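Long-range contacts in thioredoxin Reductase (Burkholderia cenocepacia, PDB 4F82), which probably acts as a thiol-specific peroxidase of the Prx5 subfamily of peroxiredoxins, reducing hydrogen peroxide and organic hydroperoxides to water and alcohols: residues G47-I52 against V145-V150; F53-A58 against A65-G70; G70-A75 against A107-M112; L124-D129 against R138-A143. All blocks are in the same frame, centred on the assembly; numbering follows the deposited sequence.

Interaction 1: residues G47-I52 against V145-V150; sequences GKRVVI and VIDGGV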
loop_
_atom_site.group_PDB
_atom_site.type_symbol
_atom_site.label_atom_id
_atom_site.label_comp_id
_atom_site.label_asym_id
_atom_site.label_seq_id
_atom_site.Cartn_x
_atom_site.Cartn_y
_atom_site.Cartn_z
ATOM N N GLY A 47 9.258 28.439 0.318
ATOM C CA GLY A 47 10.464 29.038 -0.226
ATOM C C GLY A 47 11.161 28.203 -1.287
ATOM O O GLY A 47 12.332 28.479 -1.601
ATOM N N LYS A 48 10.457 27.206 -1.834
ATOM C CA LYS A 48 11.006 26.328 -2.862
ATOM C C LYS A 48 10.195 26.330 -4.133
ATOM O O LYS A 48 9.006 26.716 -4.140
ATOM C CB LYS A 48 11.026 24.891 -2.351
ATOM C CG LYS A 48 11.625 24.742 -0.997
ATOM C CD LYS A 48 11.659 23.263 -0.641
ATOM C CE LYS A 48 12.344 23.025 0.702
ATOM N NZ LYS A 48 11.962 21.669 1.275
ATOM N N ARG A 49 10.833 25.880 -5.211
ATOM C CA ARG A 49 10.111 25.604 -6.426
ATOM C C ARG A 49 10.105 24.063 -6.584
ATOM O O ARG A 49 11.165 23.451 -6.688
ATOM C CB ARG A 49 10.809 26.336 -7.560
ATOM C CG ARG A 49 10.116 26.231 -8.865
ATOM C CD ARG A 49 10.651 27.303 -9.823
ATOM N NE ARG A 49 10.219 26.976 -11.166
ATOM C CZ ARG A 49 9.045 27.344 -11.670
ATOM N NH1 ARG A 49 8.218 28.085 -10.935
ATOM N NH2 ARG A 49 8.707 26.993 -12.908
ATOM N N VAL A 50 8.907 23.460 -6.557
ATOM C CA VAL A 50 8.731 22.000 -6.386
ATOM C C VAL A 50 7.850 21.398 -7.485
ATOM O O VAL A 50 6.769 21.895 -7.747
ATOM C CB VAL A 50 8.056 21.709 -5.027
ATOM C CG1 VAL A 50 7.787 20.188 -4.813
ATOM C CG2 VAL A 50 8.886 22.267 -3.890
ATOM N N VAL A 51 8.309 20.335 -8.127
ATOM C CA VAL A 51 7.425 19.557 -8.982
ATOM C C VAL A 51 6.846 18.425 -8.163
ATOM O O VAL A 51 7.601 17.663 -7.554
ATOM C CB VAL A 51 8.186 18.908 -10.192
ATOM C CG1 VAL A 51 7.263 17.917 -10.937
ATOM C CG2 VAL A 51 8.751 19.980 -11.155
ATOM N N ILE A 52 5.520 18.304 -8.141
ATOM C CA ILE A 52 4.869 17.159 -7.500
ATOM C C ILE A 52 4.137 16.352 -8.545
ATOM O O ILE A 52 3.289 16.910 -9.263
ATOM C CB ILE A 52 3.836 17.614 -6.458
ATOM C CG1 ILE A 52 4.505 18.508 -5.398
ATOM C CG2 ILE A 52 3.212 16.410 -5.779
ATOM C CD1 ILE A 52 3.467 19.175 -4.423
ATOM N N VAL A 145 3.453 22.057 -10.753
ATOM C CA VAL A 145 4.621 22.816 -10.356
ATOM C C VAL A 145 4.125 23.905 -9.393
ATOM O O VAL A 145 3.115 24.603 -9.642
ATOM C CB VAL A 145 5.337 23.438 -11.577
ATOM C CG1 VAL A 145 6.488 24.276 -11.120
ATOM C CG2 VAL A 145 5.796 22.289 -12.567
ATOM N N ILE A 146 4.852 24.010 -8.282
ATOM C CA ILE A 146 4.481 24.852 -7.158
ATOM C C ILE A 146 5.582 25.848 -6.911
ATOM O O ILE A 146 6.762 25.486 -6.908
ATOM C CB ILE A 146 4.333 24.004 -5.885
ATOM C CG1 ILE A 146 3.519 22.735 -6.214
ATOM C CG2 ILE A 146 3.763 24.861 -4.711
ATOM C CD1 ILE A 146 2.101 23.022 -6.677
ATOM N N ASP A 147 5.208 27.099 -6.726
ATOM C CA ASP A 147 6.187 28.155 -6.479
ATOM C C ASP A 147 5.432 29.155 -5.648
ATOM O O ASP A 147 4.274 29.475 -5.963
ATOM C CB ASP A 147 6.643 28.745 -7.825
ATOM C CG ASP A 147 7.948 29.516 -7.732
ATOM O OD1 ASP A 147 8.533 29.639 -6.618
ATOM O OD2 ASP A 147 8.380 30.020 -8.807
ATOM N N GLY A 148 6.066 29.628 -4.573
ATOM C CA GLY A 148 5.414 30.538 -3.648
ATOM C C GLY A 148 4.195 29.911 -2.992
ATOM O O GLY A 148 3.243 30.615 -2.634
ATOM N N GLY A 149 4.211 28.593 -2.825
ATOM C CA GLY A 149 3.082 27.916 -2.196
ATOM C C GLY A 149 1.834 27.791 -3.058
ATOM O O GLY A 149 0.798 27.282 -2.593
ATOM N N VAL A 150 1.931 28.235 -4.315
ATOM C CA VAL A 150 0.794 28.276 -5.242
ATOM C C VAL A 150 0.992 27.332 -6.420
ATOM O O VAL A 150 2.125 27.151 -6.894
ATOM C CB VAL A 150 0.663 29.722 -5.753
ATOM C CG1 VAL A 150 -0.402 29.865 -6.802
ATOM C CG2 VAL A 150 0.399 30.661 -4.570
HETATM O O HOH W 1 8.496 29.236 -3.120
HETATM O O HOH W 2 6.371 26.852 -3.139
#
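Val50 and Ile146 face each other as the antiparallel hydrogen-bonded pair that ties strand 49-55 to strand 137-147. Their two backbone bonds, Val50 N to Ile146 O at 3.0 Å and Ile146 N to Val50 O at 2.9 Å, form a closed ring. Next to it Val51 and Val145 make a non-hydrogen-bonded pair, and the CA-H of Val145 adds a weaker contact to Val50 O.

Water takes over where the strands part. Lys48 O accepts a hydrogen bond from each of two waters; one passes on to Gly148 N, the other to Gly149 N. Asp147 to Val150 is a type I' turn, with both glycines at positive phi, and it presents these two amides to the waters.

The charged contact is a salt bridge between Arg49 NH1 and Asp147 OD2, 2.9 Å long. It is bent, with 139° at the hydrogen, and the nitrogen comes in from above the carboxylate plane. Arg49 CG stands anti to the backbone N (chi1 -176°) and the chain runs out extended to NE, which lays one guanidinium face over Val145 CG1.

Apolar packing is clearest on the side that carries Arg49 and Asp147, where Val51 CG2 meets Val145 CG2 at 4.0 Å. On the side of Val50, Ile52 CD1 touches Ile146 CG1 in one of two modelled Ile146 conformers.

This pairing lies inside the mixed sheet of the thioredoxin fold: strand 85-90 flanks 49-55 in parallel, with Trp87 against Val50 and Ile52, and strand 150-156 returns along 137-147 through the turn.

Interaction 2: residues F53-A58 against A65-G70; sequences FGLPGA and AQHVPG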
loop_
_atom_site.group_PDB
_atom_site.type_symbol
_atom_site.label_atom_id
_atom_site.label_comp_id
_atom_site.label_asym_id
_atom_site.label_seq_id
_atom_site.Cartn_x
_atom_site.Cartn_y
_atom_site.Cartn_z
ATOM N N PHE A 53 4.469 15.058 -8.673
ATOM C CA PHE A 53 3.646 14.199 -9.528
ATOM C C PHE A 53 3.015 13.118 -8.629
ATOM O O PHE A 53 3.689 12.534 -7.772
ATOM C CB PHE A 53 4.418 13.639 -10.752
ATOM C CG PHE A 53 5.511 12.662 -10.411
ATOM C CD1 PHE A 53 5.301 11.269 -10.517
ATOM C CD2 PHE A 53 6.743 13.106 -9.969
ATOM C CE1 PHE A 53 6.333 10.354 -10.212
ATOM C CE2 PHE A 53 7.775 12.183 -9.647
ATOM C CZ PHE A 53 7.571 10.813 -9.759
ATOM N N GLY A 54 1.699 12.969 -8.747
ATOM C CA GLY A 54 0.979 11.980 -7.988
ATOM C C GLY A 54 0.631 10.848 -8.937
ATOM O O GLY A 54 0.456 11.043 -10.148
ATOM N N LEU A 55 0.503 9.653 -8.390
ATOM C CA LEU A 55 0.175 8.495 -9.236
ATOM C C LEU A 55 -0.594 7.487 -8.367
ATOM O O LEU A 55 -0.618 7.623 -7.135
ATOM C CB LEU A 55 1.476 7.909 -9.835
ATOM C CG LEU A 55 2.743 7.739 -8.993
ATOM C CD1 LEU A 55 2.594 6.650 -7.876
ATOM C CD2 LEU A 55 3.930 7.411 -9.884
ATOM N N PRO A 56 -1.251 6.496 -8.995
ATOM C CA PRO A 56 -2.166 5.598 -8.282
ATOM C C PRO A 56 -1.567 4.591 -7.283
ATOM O O PRO A 56 -2.265 4.239 -6.334
ATOM C CB PRO A 56 -2.861 4.840 -9.423
ATOM C CG PRO A 56 -2.822 5.784 -10.580
ATOM C CD PRO A 56 -1.454 6.432 -10.454
ATOM N N GLY A 57 -0.348 4.099 -7.498
ATOM C CA GLY A 57 0.193 3.177 -6.519
ATOM C C GLY A 57 1.628 2.730 -6.702
ATOM O O GLY A 57 2.067 2.417 -7.832
ATOM N N ALA A 58 2.352 2.650 -5.579
ATOM C CA ALA A 58 3.683 2.042 -5.594
ATOM C C ALA A 58 3.606 0.613 -6.148
ATOM O O ALA A 58 2.598 -0.092 -5.961
ATOM C CB ALA A 58 4.293 2.038 -4.186
ATOM N N ALA A 65 7.541 1.373 -14.291
ATOM C CA ALA A 65 8.352 1.204 -15.507
ATOM C C ALA A 65 8.603 2.537 -16.227
ATOM O O ALA A 65 9.611 2.732 -16.907
ATOM C CB ALA A 65 7.638 0.226 -16.484
ATOM N N GLN A 66 7.640 3.445 -16.093
ATOM C CA GLN A 66 7.616 4.669 -16.895
ATOM C C GLN A 66 7.602 5.972 -16.083
ATOM O O GLN A 66 8.433 6.868 -16.294
ATOM C CB GLN A 66 6.363 4.665 -17.755
ATOM C CG GLN A 66 6.520 4.076 -19.123
ATOM C CD GLN A 66 5.520 4.717 -20.054
ATOM O OE1 GLN A 66 4.379 4.280 -20.108
ATOM N NE2 GLN A 66 5.923 5.802 -20.742
ATOM N N HIS A 67 6.615 6.113 -15.210
ATOM C CA HIS A 67 6.372 7.408 -14.575
ATOM C C HIS A 67 7.492 7.895 -13.619
ATOM O O HIS A 67 8.019 8.996 -13.824
ATOM C CB HIS A 67 4.980 7.468 -13.920
ATOM C CG HIS A 67 4.461 8.860 -13.765
ATOM N ND1 HIS A 67 3.234 9.141 -13.198
ATOM C CD2 HIS A 67 5.013 10.055 -14.102
ATOM C CE1 HIS A 67 3.041 10.455 -13.217
ATOM N NE2 HIS A 67 4.102 11.031 -13.758
ATOM N N VAL A 68 7.869 7.093 -12.610
ATOM C CA VAL A 68 8.961 7.449 -11.711
ATOM C C VAL A 68 10.328 7.464 -12.431
ATOM O O VAL A 68 11.142 8.387 -12.210
ATOM C CB VAL A 68 8.979 6.545 -10.415
ATOM C CG1 VAL A 68 10.142 6.904 -9.501
ATOM C CG2 VAL A 68 7.701 6.729 -9.647
ATOM N N PRO A 69 10.591 6.474 -13.308
ATOM C CA PRO A 69 11.919 6.530 -13.941
ATOM C C PRO A 69 12.130 7.761 -14.839
ATOM O O PRO A 69 13.242 8.289 -14.854
ATOM C CB PRO A 69 11.993 5.239 -14.740
ATOM C CG PRO A 69 11.123 4.285 -13.943
ATOM C CD PRO A 69 9.960 5.147 -13.473
ATOM N N GLY A 70 11.093 8.242 -15.525
ATOM C CA GLY A 70 11.215 9.483 -16.284
ATOM C C GLY A 70 11.667 10.638 -15.373
ATOM O O GLY A 70 12.510 11.454 -15.752
#
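Phe53 and His67 form the centre of this contact, where helix 61-80 packs on strand 49-55. The phenyl CD1 sits over one face of the imidazole, near its rim, and approaches NE2 to 3.5 Å. The ring planes are inclined at 44° with centroids 4.7 Å apart, an oblique pair. Phe53 also offers its edge to the helix: CE1 lies 3.9 Å from Val68 CG2, close to the phenyl plane. That same methyl is met by Leu55 CD2 at 3.8 Å, and Leu55 CD2 in turn reaches His67 ND1 at 3.8 Å, so one leucine methyl bridges the valine and the imidazole.

With Phe53 CG between the backbone N and the carbonyl carbon (chi1 67°), the ring is placed so that CD1 arrives over the imidazole. His67 CG is anti to its own N, and the two side chains lie alongside, pointing opposite ways.

Farther out, the Phe53 ring stacks on Tyr71, and Trp100 of helix 94-103 packs against both Leu55 and Val68. Both imidazole nitrogens are engaged beyond the contact: NE2 with Ser165 O, ND1 with Arg141 NH1. Together these bonds set the rotation of the ring.

The strand, the helix and strand 85-90 make up a beta-alpha-beta unit, and the helix carries Cys63, the predicted peroxidatic cysteine, with its side chain about 4 Å from that of Leu55. A bond to a carbonyl at NE2 and to a guanidinium at ND1 is consistent with an imidazole protonated on NE2 whose ND1 accepts from Arg141, an arginine that also touches Cys63.

Interaction 3: residues G70-A75 against A107-M112; sequences GYVEHA and AGKVRM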
loop_
_atom_site.group_PDB
_atom_site.type_symbol
_atom_site.label_atom_id
_atom_site.label_comp_id
_atom_site.label_asym_id
_atom_site.label_seq_id
_atom_site.Cartn_x
_atom_site.Cartn_y
_atom_site.Cartn_z
ATOM N N GLY A 70 11.093 8.242 -15.525
ATOM C CA GLY A 70 11.215 9.483 -16.284
ATOM C C GLY A 70 11.667 10.638 -15.373
ATOM O O GLY A 70 12.510 11.454 -15.752
ATOM N N TYR A 71 11.120 10.711 -14.164
ATOM C CA TYR A 71 11.581 11.777 -13.267
ATOM C C TYR A 71 13.008 11.571 -12.740
ATOM O O TYR A 71 13.779 12.521 -12.669
ATOM C CB TYR A 71 10.562 12.027 -12.153
ATOM C CG TYR A 71 9.380 12.822 -12.673
ATOM C CD1 TYR A 71 9.468 14.219 -12.795
ATOM C CD2 TYR A 71 8.195 12.183 -13.076
ATOM C CE1 TYR A 71 8.402 14.970 -13.290
ATOM C CE2 TYR A 71 7.104 12.936 -13.580
ATOM C CZ TYR A 71 7.234 14.320 -13.693
ATOM O OH TYR A 71 6.180 15.101 -14.162
ATOM N N VAL A 72 13.364 10.338 -12.379
ATOM C CA VAL A 72 14.750 10.061 -11.969
ATOM C C VAL A 72 15.668 10.438 -13.125
ATOM O O VAL A 72 16.713 11.087 -12.938
ATOM C CB VAL A 72 14.902 8.571 -11.544
ATOM C CG1 VAL A 72 16.399 8.110 -11.415
ATOM C CG2 VAL A 72 14.103 8.325 -10.245
ATOM N N GLU A 73 15.244 10.078 -14.333
ATOM C CA GLU A 73 16.034 10.340 -15.525
ATOM C C GLU A 73 16.183 11.827 -15.837
ATOM O O GLU A 73 17.261 12.272 -16.273
ATOM C CB GLU A 73 15.476 9.550 -16.721
ATOM C CG GLU A 73 15.937 8.089 -16.688
ATOM C CD GLU A 73 15.059 7.162 -17.526
ATOM O OE1 GLU A 73 14.451 7.634 -18.518
ATOM O OE2 GLU A 73 14.964 5.958 -17.183
ATOM N N HIS A 74 15.117 12.594 -15.587
ATOM C CA HIS A 74 15.111 14.028 -15.879
ATOM C C HIS A 74 15.530 14.879 -14.679
ATOM O O HIS A 74 15.521 16.097 -14.758
ATOM C CB HIS A 74 13.704 14.502 -16.317
ATOM C CG HIS A 74 13.356 14.192 -17.745
ATOM N ND1 HIS A 74 13.054 12.919 -18.183
ATOM C CD2 HIS A 74 13.217 15.004 -18.820
ATOM C CE1 HIS A 74 12.765 12.958 -19.477
ATOM N NE2 HIS A 74 12.850 14.210 -19.882
ATOM N N ALA A 75 15.882 14.262 -13.552
ATOM C CA ALA A 75 16.011 15.079 -12.351
ATOM C C ALA A 75 17.100 16.147 -12.495
ATOM O O ALA A 75 16.910 17.290 -12.054
ATOM C CB ALA A 75 16.249 14.214 -11.129
ATOM N N ALA A 107 16.967 7.987 -4.579
ATOM C CA ALA A 107 17.652 8.754 -3.514
ATOM C C ALA A 107 18.306 10.018 -4.067
ATOM O O ALA A 107 19.059 9.948 -5.039
ATOM C CB ALA A 107 18.681 7.913 -2.818
ATOM N N GLY A 108 17.992 11.168 -3.476
ATOM C CA GLY A 108 18.595 12.425 -3.906
ATOM C C GLY A 108 18.011 12.978 -5.208
ATOM O O GLY A 108 18.431 14.031 -5.667
ATOM N N LYS A 109 17.057 12.289 -5.826
ATOM C CA LYS A 109 16.474 12.789 -7.078
ATOM C C LYS A 109 14.983 13.013 -6.979
ATOM O O LYS A 109 14.469 14.013 -7.450
ATOM C CB LYS A 109 16.813 11.873 -8.269
ATOM C CG LYS A 109 18.323 11.607 -8.400
ATOM C CD LYS A 109 18.740 11.392 -9.847
ATOM C CE LYS A 109 20.247 11.113 -9.966
ATOM N NZ LYS A 109 20.638 9.866 -9.232
ATOM N N VAL A 110 14.273 12.079 -6.378
ATOM C CA VAL A 110 12.836 12.219 -6.253
ATOM C C VAL A 110 12.539 11.808 -4.821
ATOM O O VAL A 110 12.961 10.711 -4.405
ATOM C CB VAL A 110 12.108 11.269 -7.231
ATOM C CG1 VAL A 110 10.597 11.356 -7.012
ATOM C CG2 VAL A 110 12.492 11.612 -8.674
ATOM N N ARG A 111 11.875 12.689 -4.057
ATOM C CA ARG A 111 11.413 12.375 -2.705
ATOM C C ARG A 111 10.143 11.530 -2.839
ATOM O O ARG A 111 9.209 11.903 -3.587
ATOM C CB ARG A 111 11.093 13.640 -1.953
ATOM C CG ARG A 111 12.306 14.536 -1.699
ATOM C CD ARG A 111 11.930 15.746 -0.866
ATOM N NE ARG A 111 11.590 15.341 0.497
ATOM C CZ ARG A 111 11.039 16.147 1.405
ATOM N NH1 ARG A 111 10.775 17.415 1.094
ATOM N NH2 ARG A 111 10.771 15.701 2.634
ATOM N N MET A 112 10.119 10.385 -2.158
ATOM C CA MET A 112 8.962 9.481 -2.171
ATOM C C MET A 112 8.052 9.814 -0.987
ATOM O O MET A 112 8.308 9.410 0.159
ATOM C CB MET A 112 9.435 8.027 -2.124
ATOM C CG MET A 112 10.445 7.717 -3.258
ATOM S SD MET A 112 9.827 7.997 -4.967
ATOM C CE MET A 112 8.684 6.606 -5.190
#
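Ala75 and Lys109 mark the nearest approach of the two backbones, with CA atoms 5.8 Å apart. Residues 70-75 are helical, while the chain from Ala107 leads into strand 111-114. In the helix one carbonyl is gripped twice by one residue: Gly70 O accepts from His74 N at 2.9 Å and from His74 ND1, also at 2.9 Å, the two coming from opposite faces of the carbonyl plane.

Across the contact the packing is apolar. Ala75 CB touches Lys109 CB at 3.7 Å, tip against the root of the longer chain. Lys109 then bends at chi2 (-149°), and its CD comes to lie 3.7 Å from Val72 O, the aliphatic part draping along the helix. This is the helix of the beta-alpha-beta unit, seated against the lead-in to a strand that runs parallel to 85-90 in the same thioredoxin-fold sheet. Ile86 of strand 85-90 packs against Tyr71 and Ala75, and Cys88 against Val110.

Val110 directs a single methyl at the helix: CG2 meets Val72 CG2 at 4.0 Å and Tyr71 CB at the same 4.0 Å, touching both residues. The valine side chains cross at about a right angle. Tyr71 sends its ring away from the loop, where the hydroxyl bonds to Ser165 O.

Interaction 4: residues L124-D129 against R138-A143; sequences LGLTQD and RSLRYA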
loop_
_atom_site.group_PDB
_atom_site.type_symbol
_atom_site.label_atom_id
_atom_site.label_comp_id
_atom_site.label_asym_id
_atom_site.label_seq_id
_atom_site.Cartn_x
_atom_site.Cartn_y
_atom_site.Cartn_z
ATOM N N LEU A 124 -6.650 17.990 -2.262
ATOM C CA LEU A 124 -6.432 18.428 -3.663
ATOM C C LEU A 124 -7.621 18.135 -4.586
ATOM O O LEU A 124 -7.692 18.635 -5.724
ATOM C CB LEU A 124 -5.211 17.709 -4.250
ATOM C CG LEU A 124 -3.852 18.009 -3.612
ATOM C CD1 LEU A 124 -2.781 17.080 -4.247
ATOM C CD2 LEU A 124 -3.474 19.516 -3.676
ATOM N N GLY A 125 -8.530 17.288 -4.117
ATOM C CA GLY A 125 -9.709 16.913 -4.886
ATOM C C GLY A 125 -9.319 15.967 -5.996
ATOM O O GLY A 125 -9.967 15.928 -7.067
ATOM N N LEU A 126 -8.227 15.239 -5.765
ATOM C CA LEU A 126 -7.606 14.425 -6.819
ATOM C C LEU A 126 -7.682 12.909 -6.572
ATOM O O LEU A 126 -6.832 12.109 -7.058
ATOM C CB LEU A 126 -6.154 14.843 -6.995
ATOM C CG LEU A 126 -5.998 16.186 -7.720
ATOM C CD1 LEU A 126 -4.548 16.681 -7.679
ATOM C CD2 LEU A 126 -6.511 15.985 -9.185
ATOM N N THR A 127 -8.672 12.485 -5.819
ATOM C CA THR A 127 -8.824 11.029 -5.603
ATOM C C THR A 127 -9.599 10.331 -6.724
ATOM O O THR A 127 -10.346 10.984 -7.463
ATOM C CB THR A 127 -9.514 10.678 -4.243
ATOM O OG1 THR A 127 -10.866 11.143 -4.256
ATOM C CG2 THR A 127 -8.762 11.289 -3.046
ATOM N N GLN A 128 -9.447 9.000 -6.814
ATOM C CA GLN A 128 -10.327 8.165 -7.659
ATOM C C GLN A 128 -10.552 6.861 -6.937
ATOM O O GLN A 128 -9.789 6.509 -6.044
ATOM C CB GLN A 128 -9.715 7.897 -9.048
ATOM C CG GLN A 128 -8.260 7.418 -8.972
ATOM C CD GLN A 128 -7.703 6.923 -10.311
ATOM O OE1 GLN A 128 -8.455 6.496 -11.212
ATOM N NE2 GLN A 128 -6.375 6.958 -10.439
ATOM N N ASP A 129 -11.594 6.141 -7.334
ATOM C CA ASP A 129 -11.928 4.863 -6.690
ATOM C C ASP A 129 -11.396 3.727 -7.547
ATOM O O ASP A 129 -11.940 3.448 -8.634
ATOM C CB ASP A 129 -13.440 4.749 -6.568
ATOM C CG ASP A 129 -13.874 3.534 -5.775
ATOM O OD1 ASP A 129 -13.042 2.643 -5.483
ATOM O OD2 ASP A 129 -15.070 3.446 -5.452
ATOM N N ARG A 138 -7.458 5.921 -4.223
ATOM C CA ARG A 138 -6.067 6.224 -4.558
ATOM C C ARG A 138 -5.983 7.598 -5.241
ATOM O O ARG A 138 -6.999 8.314 -5.378
ATOM C CB ARG A 138 -5.531 5.138 -5.522
ATOM C CG ARG A 138 -5.444 3.718 -4.940
ATOM C CD ARG A 138 -4.484 3.663 -3.725
ATOM N NE ARG A 138 -4.319 2.286 -3.243
ATOM C CZ ARG A 138 -3.251 1.544 -3.511
ATOM N NH1 ARG A 138 -2.276 2.051 -4.267
ATOM N NH2 ARG A 138 -3.162 0.301 -3.034
ATOM N N SER A 139 -4.808 7.975 -5.707
ATOM C CA SER A 139 -4.687 9.277 -6.403
ATOM C C SER A 139 -4.915 9.147 -7.912
ATOM O O SER A 139 -4.585 8.118 -8.511
ATOM C CB SER A 139 -3.294 9.877 -6.156
ATOM O OG SER A 139 -3.199 11.196 -6.714
ATOM N N LEU A 140 -5.485 10.186 -8.538
ATOM C CA LEU A 140 -5.377 10.341 -9.990
ATOM C C LEU A 140 -3.906 10.491 -10.301
ATOM O O LEU A 140 -3.094 10.861 -9.391
ATOM C CB LEU A 140 -6.145 11.593 -10.494
ATOM C CG LEU A 140 -7.667 11.462 -10.426
ATOM C CD1 LEU A 140 -8.335 12.806 -10.616
ATOM C CD2 LEU A 140 -8.156 10.446 -11.475
ATOM N N ARG A 141 -3.557 10.270 -11.566
ATOM C CA ARG A 141 -2.195 10.573 -12.016
ATOM C C ARG A 141 -2.099 12.057 -12.448
ATOM O O ARG A 141 -2.903 12.516 -13.273
ATOM C CB ARG A 141 -1.797 9.649 -13.180
ATOM C CG ARG A 141 -0.265 9.608 -13.421
ATOM C CD ARG A 141 0.096 8.778 -14.673
ATOM N NE ARG A 141 -0.388 7.404 -14.551
ATOM C CZ ARG A 141 0.244 6.408 -13.922
ATOM N NH1 ARG A 141 1.409 6.621 -13.301
ATOM N NH2 ARG A 141 -0.316 5.200 -13.883
ATOM N N TYR A 142 -1.138 12.807 -11.902
ATOM C CA TYR A 142 -0.985 14.216 -12.305
ATOM C C TYR A 142 0.426 14.744 -12.124
ATOM O O TYR A 142 1.269 14.133 -11.471
ATOM C CB TYR A 142 -1.940 15.091 -11.480
ATOM C CG TYR A 142 -1.570 15.071 -10.014
ATOM C CD1 TYR A 142 -0.659 15.987 -9.486
ATOM C CD2 TYR A 142 -2.123 14.128 -9.168
ATOM C CE1 TYR A 142 -0.305 15.952 -8.131
ATOM C CE2 TYR A 142 -1.786 14.080 -7.811
ATOM C CZ TYR A 142 -0.880 14.995 -7.310
ATOM O OH TYR A 142 -0.580 14.925 -5.973
ATOM N N ALA A 143 0.693 15.923 -12.669
ATOM C CA ALA A 143 1.872 16.636 -12.212
ATOM C C ALA A 143 1.546 18.111 -12.057
ATOM O O ALA A 143 0.778 18.686 -12.864
ATOM C CB ALA A 143 3.112 16.422 -13.144
#
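The Tyr142 ring is covered on one face by Leu126, whose CD1 stands 3.8 Å from the ring centroid and only 14° off its normal, a CH-pi contact over the centre. Ser139 OG lies at the ring edge, in its plane, and donates its hydrogen bond to Leu140 O. Near the phenol end Leu124 CD1 approaches Tyr142 OH to 3.5 Å, the two side chains crossing at about a right angle.

Just beyond Leu126 the chain enters a beta hairpin, strand 127-129 paired antiparallel with 137-147. Gln128 and Arg138 form the hydrogen-bonded pair: Gln128 N donates to Arg138 O, and Arg138 N to Gln128 O. A third backbone bond, Leu140 N to Leu126 O, is 2.8 Å long and almost perfectly straight (178°). Just before the hairpin the preceding helix closes in a Schellman motif, with Gly125 at positive phi.

Leu140 is held between two partners: CD1 touches Leu126 CD2 at 3.9 Å, and CD2 packs on Gln128 CD at 3.7 Å.

Arg138 bonds Pro56 O through NH1 and forms a salt bridge through NH2 to Asp93 of the second subunit, across the dimer contact. Arg141 lies beside the predicted active-site Cys63 and makes a cation-pi contact with Phe162, so the loop between strand parts 138-139 and 142-143 borders that site.

Gln128 CG sits between the backbone N and the carbonyl carbon (chi1 49°), which turns the extended chain, with its amide, across to the partner strand; its NE2 donates to Ser139 O at 2.9 Å from above the carbonyl plane, while that oxygen lies in the amide plane.

Overall arrangement
Strand 49-55 carries interactions 1 and 2 end to end, their centres about 19 Å apart, while strand 137-147 joins interactions 1 and 4. Along the chain, interaction 1 closes a loop that encloses the other three. Interactions 2 and 3 share Gly70 of helix 61-80 and lie about 10 Å apart; Phe53 CE2 connects them, 3.5 Å from Tyr71 CD2. Interactions 2 and 4, about 13 Å apart, meet through Gly54 O and Tyr142 N at 3.0 Å, a probable hydrogen bond. Both border the predicted active-site Cys63: measured side chain to side chain, Arg141 is about 3 Å from it, whereas Tyr71, in interaction 3, is about 10 Å away.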